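Local coordinates for protein putative adenosine kinase (Schistosoma mansoni, PDB 3VAS) that probably phosphorylates adenosine to AMP at the expense of ATP, as an adenosine kinase of the ribokinase (pfkB) family, at residues 203-214 with 227-238; 274-282 with 290-298. All coordinates share one frame; numbering follows the deposited sequence.

Interaction 1 (203-214 with 227-238) and interaction 2 (274-282 with 290-298) are neighbours in one sheet, their centres about 12 Å apart. Strands 236-240 and 279-284 run side by side and join them: Asn235 O lies 2.8 Å from Leu279 N, and Val237 N lies 2.8 Å from Leu279 O, both probable hydrogen bonds. The order across the sheet is therefore 209-213, 236-240, 279-284, 287-293, parallel until the last strand turns back. Interaction 1 is the one nearer the substrate, with the Asn213 side chain about 8 Å from the bound adenosine. A salt bridge from Glu207 to Arg276 also ties the two together beyond the strands.

Interaction 1 (203-214 with 227-238); sequences SLENEKLFCFNL and VDEMISYSNIVF
Asn235 OD1 is gripped from two directions: Phe210 N donates to it over 2.8 Å in an almost straight bond (175° at the hydrogen), and water 1, placed to donate to it at 2.8 Å, is shared with Tyr233 O and Ser203 OG. Asn235 ND2 donates a hydrogen bond to water 2, which donates in turn to Lys208 O. Asn235 N closes the loop by bonding to Phe210 O, which also takes a weak bond from Ile236 N, so Asn235 stands in for a strand partner where 236-238 begins. From there the pairing is regular and parallel: Phe212 N to Ile236 O, Phe238 N to Phe212 O and Leu214 N to Phe238 O. The helical turns 227-231, leading into strand 236-240, run roughly antiparallel to strand 209-213 (154°) and cover the sheet face that carries Phe210 and Phe212. This strand-helix-strand crossover belongs to the Rossmann-like core of ribokinase-family enzymes. From the helix, Met230 reaches down to both rings. Its CB sits over one face of Phe212, 3.8 Å from the ring centroid, while bends at chi2 and chi3 curl the thioether round until CE meets Phe210 CZ at 3.4 Å. Ser234 OG lies at the edge of the Phe210 ring, near its plane; it donates to Met230 O from above the carbonyl plane, and Tyr233 N reaches that oxygen from the opposite face. On the other side of the sheet Asn213 ND2 packs on Phe238 CB at 3.5 Å, amide and ring planes 17° apart, and hydrogen-bonds to Tyr183 OH, while Asn213 OD1 accepts from Ser215 N.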
loop_
_atom_site.group_PDB
_atom_site.type_symbol
_atom_site.label_atom_id
_atom_site.label_comp_id
_atom_site.label_asym_id
_atom_site.label_seq_id
_atom_site.Cartn_x
_atom_site.Cartn_y
_atom_site.Cartn_z
ATOM N N SER A 203 -18.807 0.939 -0.829
ATOM C CA SER A 203 -18.461 1.552 0.451
ATOM C C SER A 203 -19.226 2.853 0.690
ATOM O O SER A 203 -19.873 3.017 1.724
ATOM C CB SER A 203 -16.951 1.801 0.544
ATOM O OG SER A 203 -16.608 2.462 1.756
ATOM N N LEU A 204 -19.160 3.771 -0.270
ATOM C CA LEU A 204 -19.803 5.074 -0.123
ATOM C C LEU A 204 -21.320 4.964 0.028
ATOM O O LEU A 204 -21.920 5.638 0.869
ATOM C CB LEU A 204 -19.461 5.991 -1.298
ATOM C CG LEU A 204 -19.734 7.470 -1.020
ATOM C CD1 LEU A 204 -18.777 7.974 0.049
ATOM C CD2 LEU A 204 -19.620 8.311 -2.285
ATOM N N GLU A 205 -21.940 4.110 -0.782
ATOM C CA GLU A 205 -23.388 3.946 -0.730
ATOM C C GLU A 205 -23.835 3.326 0.594
ATOM O O GLU A 205 -24.956 3.550 1.039
ATOM C CB GLU A 205 -23.906 3.137 -1.927
ATOM C CG GLU A 205 -23.651 1.639 -1.853
ATOM C CD GLU A 205 -24.183 0.891 -3.069
ATOM O OE1 GLU A 205 -24.587 -0.286 -2.919
ATOM O OE2 GLU A 205 -24.193 1.475 -4.174
ATOM N N ASN A 206 -22.949 2.565 1.230
ATOM C CA ASN A 206 -23.267 1.938 2.513
ATOM C C ASN A 206 -22.633 2.632 3.718
ATOM O O ASN A 206 -22.695 2.118 4.835
ATOM C CB ASN A 206 -22.897 0.452 2.497
ATOM C CG ASN A 206 -23.795 -0.357 1.584
ATOM O OD1 ASN A 206 -23.336 -0.965 0.619
ATOM N ND2 ASN A 206 -25.088 -0.361 1.881
ATOM N N GLU A 207 -22.040 3.801 3.479
ATOM C CA GLU A 207 -21.415 4.603 4.533
ATOM C C GLU A 207 -20.354 3.834 5.313
ATOM O O GLU A 207 -20.295 3.902 6.540
ATOM C CB GLU A 207 -22.464 5.190 5.483
ATOM C CG GLU A 207 -23.135 6.452 4.955
ATOM C CD GLU A 207 -22.140 7.576 4.703
ATOM O OE1 GLU A 207 -21.506 8.041 5.677
ATOM O OE2 GLU A 207 -21.982 7.987 3.532
ATOM N N LYS A 208 -19.520 3.102 4.587
ATOM C CA LYS A 208 -18.422 2.366 5.190
ATOM C C LYS A 208 -17.143 3.191 5.128
ATOM O O LYS A 208 -17.156 4.335 4.673
ATOM C CB LYS A 208 -18.234 1.020 4.488
ATOM C CG LYS A 208 -19.444 0.101 4.595
ATOM C CD LYS A 208 -19.210 -1.216 3.873
ATOM C CE LYS A 208 -20.414 -2.141 3.992
ATOM N NZ LYS A 208 -20.118 -3.508 3.487
ATOM N N LEU A 209 -16.040 2.610 5.584
ATOM C CA LEU A 209 -14.770 3.325 5.618
ATOM C C LEU A 209 -13.825 2.847 4.522
ATOM O O LEU A 209 -13.309 1.732 4.580
ATOM C CB LEU A 209 -14.100 3.160 6.984
ATOM C CG LEU A 209 -12.885 4.061 7.206
ATOM C CD1 LEU A 209 -13.332 5.500 7.502
ATOM C CD2 LEU A 209 -11.994 3.520 8.317
ATOM N N PHE A 210 -13.588 3.700 3.531
ATOM C CA PHE A 210 -12.701 3.348 2.432
ATOM C C PHE A 210 -11.381 4.102 2.539
ATOM O O PHE A 210 -11.358 5.330 2.509
ATOM C CB PHE A 210 -13.366 3.637 1.082
ATOM C CG PHE A 210 -12.606 3.084 -0.099
ATOM C CD1 PHE A 210 -12.895 1.821 -0.591
ATOM C CD2 PHE A 210 -11.600 3.822 -0.705
ATOM C CE1 PHE A 210 -12.199 1.304 -1.671
ATOM C CE2 PHE A 210 -10.901 3.314 -1.785
ATOM C CZ PHE A 210 -11.198 2.048 -2.267
ATOM N N CYS A 211 -10.283 3.359 2.642
ATOM C CA CYS A 211 -8.957 3.949 2.797
ATOM C C CYS A 211 -8.115 3.745 1.544
ATOM O O CYS A 211 -8.033 2.637 1.013
ATOM C CB CYS A 211 -8.249 3.354 4.018
ATOM S SG CYS A 211 -9.248 3.398 5.536
ATOM N N PHE A 212 -7.484 4.821 1.081
ATOM C CA PHE A 212 -6.806 4.827 -0.208
ATOM C C PHE A 212 -5.386 5.360 -0.064
ATOM O O PHE A 212 -5.152 6.337 0.646
ATOM C CB PHE A 212 -7.608 5.681 -1.195
ATOM C CG PHE A 212 -7.014 5.748 -2.579
ATOM C CD1 PHE A 212 -6.924 4.610 -3.369
ATOM C CD2 PHE A 212 -6.572 6.954 -3.097
ATOM C CE1 PHE A 212 -6.383 4.671 -4.645
ATOM C CE2 PHE A 212 -6.027 7.027 -4.374
ATOM C CZ PHE A 212 -5.934 5.883 -5.149
ATOM N N ASN A 213 -4.437 4.710 -0.730
ATOM C CA ASN A 213 -3.045 5.152 -0.699
ATOM C C ASN A 213 -2.599 5.662 -2.074
ATOM O O ASN A 213 -2.820 4.995 -3.086
ATOM C CB ASN A 213 -2.137 4.008 -0.229
ATOM C CG ASN A 213 -0.819 4.504 0.367
ATOM O OD1 ASN A 213 -0.054 5.221 -0.282
ATOM N ND2 ASN A 213 -0.558 4.126 1.617
ATOM N N LEU A 214 -1.982 6.841 -2.112
ATOM C CA LEU A 214 -1.467 7.387 -3.374
ATOM C C LEU A 214 -0.375 6.484 -3.970
ATOM O O LEU A 214 -0.175 6.451 -5.186
ATOM C CB LEU A 214 -0.949 8.824 -3.192
ATOM C CG LEU A 214 -1.938 9.906 -2.733
ATOM C CD1 LEU A 214 -1.255 11.268 -2.587
ATOM C CD2 LEU A 214 -3.129 10.004 -3.683
ATOM N N VAL A 227 -6.888 8.335 -9.923
ATOM C CA VAL A 227 -6.553 8.733 -8.556
ATOM C C VAL A 227 -7.622 9.673 -8.000
ATOM O O VAL A 227 -8.104 9.488 -6.881
ATOM C CB VAL A 227 -5.159 9.407 -8.459
ATOM C CG1 VAL A 227 -4.939 9.989 -7.055
ATOM C CG2 VAL A 227 -4.049 8.415 -8.817
ATOM N N ASP A 228 -8.005 10.668 -8.790
ATOM C CA ASP A 228 -8.993 11.639 -8.336
ATOM C C ASP A 228 -10.367 11.009 -8.180
ATOM O O ASP A 228 -11.134 11.390 -7.297
ATOM C CB ASP A 228 -9.057 12.845 -9.274
ATOM C CG ASP A 228 -7.915 13.816 -9.049
ATOM O OD1 ASP A 228 -7.227 13.700 -8.008
ATOM O OD2 ASP A 228 -7.712 14.698 -9.909
ATOM N N GLU A 229 -10.685 10.045 -9.035
ATOM C CA GLU A 229 -11.961 9.363 -8.902
ATOM C C GLU A 229 -11.994 8.550 -7.607
ATOM O O GLU A 229 -12.988 8.574 -6.881
ATOM C CB GLU A 229 -12.264 8.477 -10.109
ATOM C CG GLU A 229 -13.633 7.822 -10.019
ATOM C CD GLU A 229 -14.119 7.252 -11.342
ATOM O OE1 GLU A 229 -13.303 6.679 -12.096
ATOM O OE2 GLU A 229 -15.327 7.380 -11.627
ATOM N N MET A 230 -10.904 7.842 -7.321
ATOM C CA MET A 230 -10.794 7.071 -6.085
ATOM C C MET A 230 -10.891 7.960 -4.839
ATOM O O MET A 230 -11.595 7.625 -3.887
ATOM C CB MET A 230 -9.501 6.253 -6.065
ATOM C CG MET A 230 -9.472 5.117 -7.083
ATOM S SD MET A 230 -10.898 4.018 -6.946
ATOM C CE MET A 230 -10.633 3.335 -5.327
ATOM N N ILE A 231 -10.188 9.090 -4.854
ATOM C CA ILE A 231 -10.258 10.038 -3.749
ATOM C C ILE A 231 -11.711 10.420 -3.458
ATOM O O ILE A 231 -12.102 10.557 -2.295
ATOM C CB ILE A 231 -9.399 11.296 -4.017
ATOM C CG1 ILE A 231 -7.911 10.928 -4.019
ATOM C CG2 ILE A 231 -9.661 12.365 -2.974
ATOM C CD1 ILE A 231 -6.989 12.091 -4.322
ATOM N N SER A 232 -12.523 10.538 -4.509
ATOM C CA SER A 232 -13.911 10.975 -4.335
ATOM C C SER A 232 -14.799 9.946 -3.616
ATOM O O SER A 232 -15.929 10.258 -3.238
ATOM C CB SER A 232 -14.535 11.443 -5.667
ATOM O OG SER A 232 -14.897 10.359 -6.509
ATOM N N TYR A 233 -14.283 8.733 -3.415
ATOM C CA TYR A 233 -14.986 7.721 -2.621
ATOM C C TYR A 233 -14.234 7.398 -1.328
ATOM O O TYR A 233 -14.695 6.592 -0.517
ATOM C CB TYR A 233 -15.179 6.424 -3.420
ATOM C CG TYR A 233 -16.028 6.564 -4.668
ATOM C CD1 TYR A 233 -15.452 6.893 -5.889
ATOM C CD2 TYR A 233 -17.401 6.356 -4.624
ATOM C CE1 TYR A 233 -16.220 7.019 -7.033
ATOM C CE2 TYR A 233 -18.179 6.480 -5.762
ATOM C CZ TYR A 233 -17.582 6.812 -6.966
ATOM O OH TYR A 233 -18.345 6.940 -8.105
ATOM N N SER A 234 -13.074 8.021 -1.140
ATOM C CA SER A 234 -12.208 7.682 -0.016
ATOM C C SER A 234 -12.504 8.526 1.215
ATOM O O SER A 234 -12.616 9.747 1.123
ATOM C CB SER A 234 -10.740 7.845 -0.406
ATOM O OG SER A 234 -10.416 7.027 -1.514
ATOM N N ASN A 235 -12.633 7.871 2.363
ATOM C CA ASN A 235 -12.797 8.576 3.626
ATOM C C ASN A 235 -11.450 8.965 4.216
ATOM O O ASN A 235 -11.344 9.946 4.952
ATOM C CB ASN A 235 -13.571 7.716 4.619
ATOM C CG ASN A 235 -14.869 7.204 4.046
ATOM O OD1 ASN A 235 -14.914 6.124 3.449
ATOM N ND2 ASN A 235 -15.934 7.980 4.210
ATOM N N ILE A 236 -10.424 8.182 3.892
ATOM C CA ILE A 236 -9.067 8.445 4.363
ATOM C C ILE A 236 -8.072 8.264 3.217
ATOM O O ILE A 236 -8.122 7.263 2.500
ATOM C CB ILE A 236 -8.672 7.499 5.523
ATOM C CG1 ILE A 236 -9.691 7.582 6.665
ATOM C CG2 ILE A 236 -7.272 7.823 6.039
ATOM C CD1 ILE A 236 -9.338 6.713 7.859
ATOM N N VAL A 237 -7.179 9.236 3.043
ATOM C CA VAL A 237 -6.158 9.157 2.002
ATOM C C VAL A 237 -4.762 9.265 2.606
ATOM O O VAL A 237 -4.473 10.201 3.354
ATOM C CB VAL A 237 -6.333 10.265 0.934
ATOM C CG1 VAL A 237 -5.249 10.161 -0.131
ATOM C CG2 VAL A 237 -7.715 10.190 0.298
ATOM N N PHE A 238 -3.911 8.294 2.284
ATOM C CA PHE A 238 -2.524 8.287 2.726
ATOM C C PHE A 238 -1.615 8.670 1.566
ATOM O O PHE A 238 -1.868 8.293 0.417
ATOM C CB PHE A 238 -2.113 6.889 3.203
ATOM C CG PHE A 238 -2.840 6.409 4.430
ATOM C CD1 PHE A 238 -2.320 6.642 5.693
ATOM C CD2 PHE A 238 -4.025 5.698 4.319
ATOM C CE1 PHE A 238 -2.972 6.188 6.823
ATOM C CE2 PHE A 238 -4.689 5.234 5.453
ATOM C CZ PHE A 238 -4.159 5.481 6.705
HETATM O O HOH W 1 -16.533 5.164 1.405
HETATM O O HOH W 2 -18.387 6.649 3.673
#

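Interaction 2 (274-282 with 290-298); sequences KKRKRLVII and LYTDSSDSE
Ser294 OG accepts a hydrogen bond from Arg278 N at 2.8 Å and donates one to Arg276 O at 3.2 Å, in the carbonyl plane and on a lone pair. Its chi1 of 40° sets the hydroxyl between backbone N and carbonyl carbon, turned to the facing chain, where it extends the pairing past the end of the strands. Ser294 N adds a bond to Arg278 O. Next come the strand pairs proper: Val280 and Thr292 exchange two backbone bonds, the one from Val280 N to Thr292 O nearly straight (178°), and Ile282 and Leu290 exchange two more, both 2.8 Å between N and O. Ile281-Tyr291 lies between them, a non-hydrogen-bonded pair, and Leu279-Asp293, another, precedes Val280-Thr292. Leu279 CD1 swings across to within 3.2 Å of Thr292 O, and Ile281 CG1 meets Tyr291 CB at 4.2 Å. The extended Lys277 chain crosses the Asp293 carboxylate at an angle, CE to CG 3.8 Å, with the charges too far apart for a salt bridge.

Further out, turns fix the partners. Asp293 OD1 accepts from Ser295 N in an Asx turn, inside a type I turn running to Asp296. Thr292 OG1 donates to Glu298 O and also bonds Arg263. Arg276 makes salt bridges to Glu207 and Asp272, Arg278 NE bonds Ile265 O, and both side chains lie against Phe270 in cation-pi contacts. Helix 257-267 covers the face bearing Val280 and Leu290; Leu279, Ile281 and Tyr291 instead pack against helices 318-330 and 336-351. With strand 279-284 bonded on its far side to strand 236-240, the contact is a beta hairpin whose first strand closes the parallel run and whose second, 287-293, adds an antiparallel strand to it, as in the ribokinase-like alpha/beta fold.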
loop_
_atom_site.group_PDB
_atom_site.type_symbol
_atom_site.label_atom_id
_atom_site.label_comp_id
_atom_site.label_asym_id
_atom_site.label_seq_id
_atom_site.Cartn_x
_atom_site.Cartn_y
_atom_site.Cartn_z
ATOM N N LYS A 274 -22.408 14.472 -1.323
ATOM C CA LYS A 274 -22.827 14.567 0.069
ATOM C C LYS A 274 -21.720 15.194 0.911
ATOM O O LYS A 274 -20.540 14.881 0.730
ATOM C CB LYS A 274 -23.162 13.180 0.613
ATOM C CG LYS A 274 -24.212 13.174 1.705
ATOM C CD LYS A 274 -25.610 13.273 1.118
ATOM C CE LYS A 274 -26.014 11.975 0.434
ATOM N NZ LYS A 274 -26.167 10.865 1.417
ATOM N N LYS A 275 -22.103 16.083 1.822
ATOM C CA LYS A 275 -21.154 16.684 2.751
ATOM C C LYS A 275 -20.661 15.619 3.722
ATOM O O LYS A 275 -21.450 14.994 4.431
ATOM C CB LYS A 275 -21.792 17.850 3.508
ATOM N N ARG A 276 -19.349 15.420 3.751
ATOM C CA ARG A 276 -18.756 14.312 4.479
ATOM C C ARG A 276 -17.305 14.646 4.805
ATOM O O ARG A 276 -16.657 15.405 4.088
ATOM C CB ARG A 276 -18.836 13.043 3.624
ATOM C CG ARG A 276 -18.608 11.741 4.365
ATOM C CD ARG A 276 -18.663 10.541 3.415
ATOM N NE ARG A 276 -20.023 10.178 3.005
ATOM C CZ ARG A 276 -20.575 10.505 1.839
ATOM N NH1 ARG A 276 -19.894 11.219 0.955
ATOM N NH2 ARG A 276 -21.811 10.121 1.552
ATOM N N LYS A 277 -16.800 14.079 5.895
ATOM C CA LYS A 277 -15.425 14.315 6.318
ATOM C C LYS A 277 -14.435 13.345 5.665
ATOM O O LYS A 277 -14.606 12.125 5.740
ATOM C CB LYS A 277 -15.334 14.215 7.843
ATOM C CG LYS A 277 -13.931 14.045 8.390
ATOM C CD LYS A 277 -13.940 14.063 9.917
ATOM C CE LYS A 277 -12.566 13.746 10.485
ATOM N NZ LYS A 277 -12.502 13.977 11.955
ATOM N N ARG A 278 -13.408 13.885 5.017
ATOM C CA ARG A 278 -12.309 13.058 4.529
ATOM C C ARG A 278 -11.012 13.425 5.228
ATOM O O ARG A 278 -10.676 14.599 5.339
ATOM C CB ARG A 278 -12.120 13.176 3.015
ATOM C CG ARG A 278 -10.893 12.402 2.521
ATOM C CD ARG A 278 -10.902 12.182 1.017
ATOM N NE ARG A 278 -11.109 13.425 0.305
ATOM C CZ ARG A 278 -12.191 13.717 -0.402
ATOM N NH1 ARG A 278 -13.179 12.842 -0.519
ATOM N NH2 ARG A 278 -12.273 14.893 -0.995
ATOM N N LEU A 279 -10.286 12.411 5.686
ATOM C CA LEU A 279 -9.024 12.610 6.386
ATOM C C LEU A 279 -7.844 12.377 5.446
ATOM O O LEU A 279 -7.807 11.386 4.719
ATOM C CB LEU A 279 -8.945 11.663 7.587
ATOM C CG LEU A 279 -7.684 11.745 8.444
ATOM C CD1 LEU A 279 -7.574 13.120 9.080
ATOM C CD2 LEU A 279 -7.673 10.649 9.504
ATOM N N VAL A 280 -6.881 13.294 5.456
ATOM C CA VAL A 280 -5.695 13.161 4.613
ATOM C C VAL A 280 -4.434 13.173 5.473
ATOM O O VAL A 280 -4.270 14.031 6.340
ATOM C CB VAL A 280 -5.632 14.283 3.551
ATOM C CG1 VAL A 280 -4.428 14.098 2.639
ATOM C CG2 VAL A 280 -6.923 14.311 2.734
ATOM N N ILE A 281 -3.553 12.204 5.242
ATOM C CA ILE A 281 -2.325 12.081 6.020
ATOM C C ILE A 281 -1.141 11.957 5.074
ATOM O O ILE A 281 -1.062 11.018 4.286
ATOM C CB ILE A 281 -2.358 10.841 6.941
ATOM C CG1 ILE A 281 -3.579 10.892 7.863
ATOM C CG2 ILE A 281 -1.056 10.712 7.734
ATOM C CD1 ILE A 281 -3.754 9.660 8.740
ATOM N N ILE A 282 -0.223 12.910 5.151
ATOM C CA ILE A 282 0.945 12.909 4.284
ATOM C C ILE A 282 2.210 12.733 5.110
ATOM O O ILE A 282 2.581 13.618 5.881
ATOM C CB ILE A 282 1.049 14.226 3.479
ATOM C CG1 ILE A 282 -0.234 14.470 2.681
ATOM C CG2 ILE A 282 2.273 14.211 2.563
ATOM C CD1 ILE A 282 -0.574 13.353 1.717
ATOM N N LEU A 290 2.094 15.494 7.967
ATOM C CA LEU A 290 1.005 16.454 7.922
ATOM C C LEU A 290 -0.321 15.710 7.922
ATOM O O LEU A 290 -0.437 14.633 7.338
ATOM C CB LEU A 290 1.113 17.332 6.668
ATOM C CG LEU A 290 2.442 18.061 6.464
ATOM C CD1 LEU A 290 2.482 18.753 5.114
ATOM C CD2 LEU A 290 2.695 19.055 7.596
ATOM N N TYR A 291 -1.318 16.282 8.585
ATOM C CA TYR A 291 -2.676 15.769 8.484
ATOM C C TYR A 291 -3.696 16.897 8.551
ATOM O O TYR A 291 -3.446 17.943 9.144
ATOM C CB TYR A 291 -2.962 14.709 9.555
ATOM C CG TYR A 291 -3.021 15.223 10.980
ATOM C CD1 TYR A 291 -4.215 15.674 11.531
ATOM C CD2 TYR A 291 -1.887 15.235 11.781
ATOM C CE1 TYR A 291 -4.273 16.137 12.842
ATOM C CE2 TYR A 291 -1.933 15.698 13.086
ATOM C CZ TYR A 291 -3.126 16.144 13.611
ATOM O OH TYR A 291 -3.164 16.602 14.909
ATOM N N THR A 292 -4.839 16.677 7.915
ATOM C CA THR A 292 -5.963 17.599 7.975
ATOM C C THR A 292 -7.193 16.806 7.582
ATOM O O THR A 292 -7.089 15.638 7.204
ATOM C CB THR A 292 -5.791 18.786 6.993
ATOM O OG1 THR A 292 -6.822 19.767 7.213
ATOM C CG2 THR A 292 -5.846 18.296 5.548
ATOM N N ASP A 293 -8.359 17.432 7.682
ATOM C CA ASP A 293 -9.574 16.857 7.127
ATOM C C ASP A 293 -10.445 17.965 6.542
ATOM O O ASP A 293 -10.178 19.147 6.759
ATOM C CB ASP A 293 -10.334 16.036 8.171
ATOM C CG ASP A 293 -10.694 16.841 9.391
ATOM O OD1 ASP A 293 -11.754 17.502 9.371
ATOM O OD2 ASP A 293 -9.912 16.816 10.368
ATOM N N SER A 294 -11.478 17.583 5.799
ATOM C CA SER A 294 -12.300 18.548 5.070
ATOM C C SER A 294 -13.010 19.575 5.956
ATOM O O SER A 294 -13.391 20.643 5.481
ATOM C CB SER A 294 -13.305 17.833 4.158
ATOM O OG SER A 294 -13.856 16.688 4.783
ATOM N N SER A 295 -13.176 19.250 7.238
ATOM C CA SER A 295 -13.818 20.150 8.195
ATOM C C SER A 295 -12.809 21.050 8.898
ATOM O O SER A 295 -13.180 21.921 9.682
ATOM C CB SER A 295 -14.577 19.346 9.252
ATOM O OG SER A 295 -15.601 18.567 8.662
ATOM N N ASP A 296 -11.530 20.827 8.619
ATOM C CA ASP A 296 -10.465 21.529 9.316
ATOM C C ASP A 296 -9.840 22.574 8.404
ATOM O O ASP A 296 -9.442 22.267 7.283
ATOM C CB ASP A 296 -9.404 20.527 9.776
ATOM C CG ASP A 296 -8.567 21.047 10.928
ATOM O OD1 ASP A 296 -8.117 20.222 11.751
ATOM O OD2 ASP A 296 -8.362 22.276 11.016
ATOM N N SER A 297 -9.759 23.810 8.885
ATOM C CA SER A 297 -9.159 24.892 8.109
ATOM C C SER A 297 -7.636 24.800 8.132
ATOM O O SER A 297 -6.959 25.324 7.248
ATOM C CB SER A 297 -9.607 26.256 8.643
ATOM O OG SER A 297 -8.969 26.564 9.877
ATOM N N GLU A 298 -7.103 24.118 9.140
ATOM C CA GLU A 298 -5.662 24.082 9.357
ATOM C C GLU A 298 -5.005 22.747 9.004
ATOM O O GLU A 298 -5.643 21.689 8.997
ATOM C CB GLU A 298 -5.336 24.443 10.803
ATOM C CG GLU A 298 -5.663 25.879 11.171
ATOM C CD GLU A 298 -5.445 26.161 12.646
ATOM O OE1 GLU A 298 -5.753 25.277 13.476
ATOM O OE2 GLU A 298 -4.961 27.264 12.974
#